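Local structure of esterase A (Caulobacter crescentus, 5GKV) at residues A279-G284 against A348-T353. The protein is a penicillin-binding protein homologue that probably hydrolyses ester substrates with the serine-based machinery of the beta-lactamase family. Numbering follows the deposited sequence.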
ATOM      1  N   ALA A 279     -12.806   3.997   7.115  1.00 19.74           N
ATOM      2  CA  ALA A 279     -12.979   3.581   8.501  1.00 22.09           C
ATOM      3  C   ALA A 279     -11.905   4.192   9.395  1.00 23.77           C
ATOM      4  O   ALA A 279     -12.195   4.628  10.516  1.00 22.33           O
ATOM      5  CB  ALA A 279     -12.966   2.055   8.606  1.00 23.61           C
ATOM      6  N   LEU A 280     -10.657   4.236   8.916  1.00 18.70           N
ATOM      7  CA  LEU A 280      -9.582   4.892   9.660  1.00 19.92           C
ATOM      8  C   LEU A 280      -9.758   6.410   9.727  1.00 24.18           C
ATOM      9  O   LEU A 280      -9.177   7.050  10.614  1.00 22.88           O
ATOM     10  CB  LEU A 280      -8.223   4.550   9.034  1.00 19.29           C
ATOM     11  CG  LEU A 280      -7.960   3.069   8.769  1.00 22.44           C
ATOM     12  CD1 LEU A 280      -6.513   2.852   8.291  1.00 20.67           C
ATOM     13  CD2 LEU A 280      -8.231   2.258  10.040  1.00 20.94           C
ATOM     14  N   ALA A 281     -10.533   7.002   8.818  1.00 17.64           N
ATOM     15  CA  ALA A 281     -10.837   8.431   8.879  1.00 22.34           C
ATOM     16  C   ALA A 281     -12.057   8.755   9.732  1.00 24.68           C
ATOM     17  O   ALA A 281     -12.325   9.938   9.978  1.00 26.12           O
ATOM     18  CB  ALA A 281     -11.073   9.001   7.468  1.00 21.34           C
ATOM     19  N   HIS A 282     -12.803   7.747  10.174  1.00 20.50           N
ATOM     20  CA  HIS A 282     -14.105   7.909  10.815  1.00 23.06           C
ATOM     21  C   HIS A 282     -14.187   7.046  12.076  1.00 24.84           C
ATOM     22  O   HIS A 282     -15.098   6.232  12.261  1.00 25.13           O
ATOM     23  CB  HIS A 282     -15.217   7.568   9.826  1.00 26.24           C
ATOM     24  CG  HIS A 282     -16.593   7.920  10.302  1.00 30.44           C
ATOM     25  ND1 HIS A 282     -16.892   9.136  10.878  1.00 32.60           N
ATOM     26  CD2 HIS A 282     -17.750   7.217  10.281  1.00 34.90           C
ATOM     27  CE1 HIS A 282     -18.178   9.170  11.186  1.00 30.31           C
ATOM     28  NE2 HIS A 282     -18.721   8.018  10.837  1.00 35.80           N
ATOM     29  N   GLY A 283     -13.196   7.201  12.949  1.00 26.71           N
ATOM     30  CA  GLY A 283     -13.249   6.587  14.261  1.00 24.78           C
ATOM     31  C   GLY A 283     -13.065   5.090  14.292  1.00 28.88           C
ATOM     32  O   GLY A 283     -13.382   4.467  15.312  1.00 23.95           O
ATOM     33  N   GLY A 284     -12.567   4.491  13.205  1.00 20.57           N
ATOM     34  CA  GLY A 284     -12.324   3.062  13.149  1.00 22.89           C
ATOM     35  C   GLY A 284     -13.526   2.227  12.779  1.00 25.43           C
ATOM     36  O   GLY A 284     -13.458   0.995  12.838  1.00 22.70           O
ATOM     37  N   ALA A 348      -3.870   5.079  -1.721  1.00 15.17           N
ATOM     38  CA  ALA A 348      -5.048   5.152  -0.867  1.00 17.15           C
ATOM     39  C   ALA A 348      -4.659   5.914   0.391  1.00 16.20           C
ATOM     40  O   ALA A 348      -3.547   5.739   0.902  1.00 15.42           O
ATOM     41  CB  ALA A 348      -5.586   3.763  -0.523  1.00 12.15           C
ATOM     42  N   PHE A 349      -5.558   6.771   0.876  1.00 12.78           N
ATOM     43  CA  PHE A 349      -5.212   7.595   2.029  1.00 14.91           C
ATOM     44  C   PHE A 349      -6.434   7.806   2.911  1.00 16.82           C
ATOM     45  O   PHE A 349      -7.583   7.690   2.467  1.00 14.07           O
ATOM     46  CB  PHE A 349      -4.659   8.955   1.590  1.00 16.45           C
ATOM     47  CG  PHE A 349      -5.720   9.861   1.015  1.00 17.98           C
ATOM     48  CD1 PHE A 349      -6.132   9.713  -0.305  1.00 17.72           C
ATOM     49  CD2 PHE A 349      -6.341  10.817   1.808  1.00 18.92           C
ATOM     50  CE1 PHE A 349      -7.140  10.530  -0.833  1.00 17.97           C
ATOM     51  CE2 PHE A 349      -7.352  11.635   1.287  1.00 18.89           C
ATOM     52  CZ  PHE A 349      -7.740  11.496  -0.027  1.00 18.94           C
ATOM     53  N   ALA A 350      -6.159   8.193   4.160  1.00 15.70           N
ATOM     54  CA  ALA A 350      -7.164   8.569   5.141  1.00 13.43           C
ATOM     55  C   ALA A 350      -6.789   9.908   5.758  1.00 18.94           C
ATOM     56  O   ALA A 350      -5.607  10.182   5.983  1.00 18.99           O
ATOM     57  CB  ALA A 350      -7.292   7.519   6.260  1.00 16.72           C
ATOM     58  N   ASP A 351      -7.792  10.727   6.051  1.00 16.99           N
ATOM     59  CA  ASP A 351      -7.595  12.010   6.722  1.00 18.34           C
ATOM     60  C   ASP A 351      -8.532  12.029   7.923  1.00 21.41           C
ATOM     61  O   ASP A 351      -9.710  12.389   7.802  1.00 19.28           O
ATOM     62  CB  ASP A 351      -7.860  13.169   5.765  1.00 20.00           C
ATOM     63  CG  ASP A 351      -7.694  14.530   6.415  1.00 21.49           C
ATOM     64  OD1 ASP A 351      -7.479  14.612   7.659  1.00 20.47           O
ATOM     65  OD2 ASP A 351      -7.808  15.527   5.668  1.00 20.93           O
ATOM     66  N   PRO A 352      -8.048  11.621   9.102  1.00 22.84           N
ATOM     67  CA  PRO A 352      -8.938  11.607  10.277  1.00 21.60           C
ATOM     68  C   PRO A 352      -9.372  12.993  10.703  1.00 23.83           C
ATOM     69  O   PRO A 352     -10.424  13.116  11.338  1.00 26.49           O
ATOM     70  CB  PRO A 352      -8.089  10.936  11.367  1.00 24.64           C
ATOM     71  CG  PRO A 352      -7.061  10.155  10.621  1.00 24.03           C
ATOM     72  CD  PRO A 352      -6.759  10.973   9.377  1.00 22.75           C
ATOM     73  N   THR A 353      -8.592  14.031  10.381  1.00 19.18           N
ATOM     74  CA  THR A 353      -8.936  15.382  10.813  1.00 24.11           C
ATOM     75  C   THR A 353     -10.163  15.907  10.079  1.00 27.62           C
ATOM     76  O   THR A 353     -11.043  16.522  10.691  1.00 24.50           O
ATOM     77  CB  THR A 353      -7.752  16.315  10.592  1.00 26.76           C
ATOM     78  OG1 THR A 353      -6.632  15.845  11.354  1.00 28.88           O
ATOM     79  CG2 THR A 353      -8.093  17.726  11.016  1.00 29.36           C
TER
HETATM   80  O   HOH W   1     -11.606  11.111  12.735  1.00 30.91           O
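Ala350 turns its methyl group onto the C-terminal turn of helix 270-281, where Leu280 and Ala281 receive it in a helix-on-sheet contact of the beta-lactamase (serine penicillin-binding protein) fold. Strand 347-351 lies inside the antiparallel sheet, hydrogen-bonded through its backbone to strands 338-341 and 356-362, and this part of the helix packs against one face of it. The Ala350 CB touches two places at once: it lies 4.2 Å from Leu280 CB and equally far from Ala281 CB, so it meets the base of the leucine side chain rather than its tip. With CG anti to the carbonyl carbon (chi1 -50°), the rest of the leucine leads away from the Ala350 methyl, and the side chain also touches Phe338, Phe322 and Ile292, while Met277, one turn earlier in the helix, also covers the Ala350 methyl. The Ala281 methyl reaches further along the strand and lies against the backbone of Asp351, its CB 3.7 Å from Asp351 O. The Asp351 side chain leaves the backbone on the side away from the helix; its OD2 is hydrogen-bonded to Tyr383 of helix 373-384 and to Thr334, and its OD1 to Arg354 N. Where the strand ends, Pro352 brings its ring alongside the Leu280 carbonyl, with CG 3.8 Å from Leu280 O. The two backbones come nearest at the CA atoms of Ala281 and Pro352, 4.0 Å apart. After Ala281 the chain turns back through Gly283 and Gly284, and Ala279 O accepts both His282 N and Gly284 N. The direct contacts are thus van der Waals, and one water supplies a polar link, donating to Ala281 O at 3.1 Å and to Pro352 O at 2.7 Å.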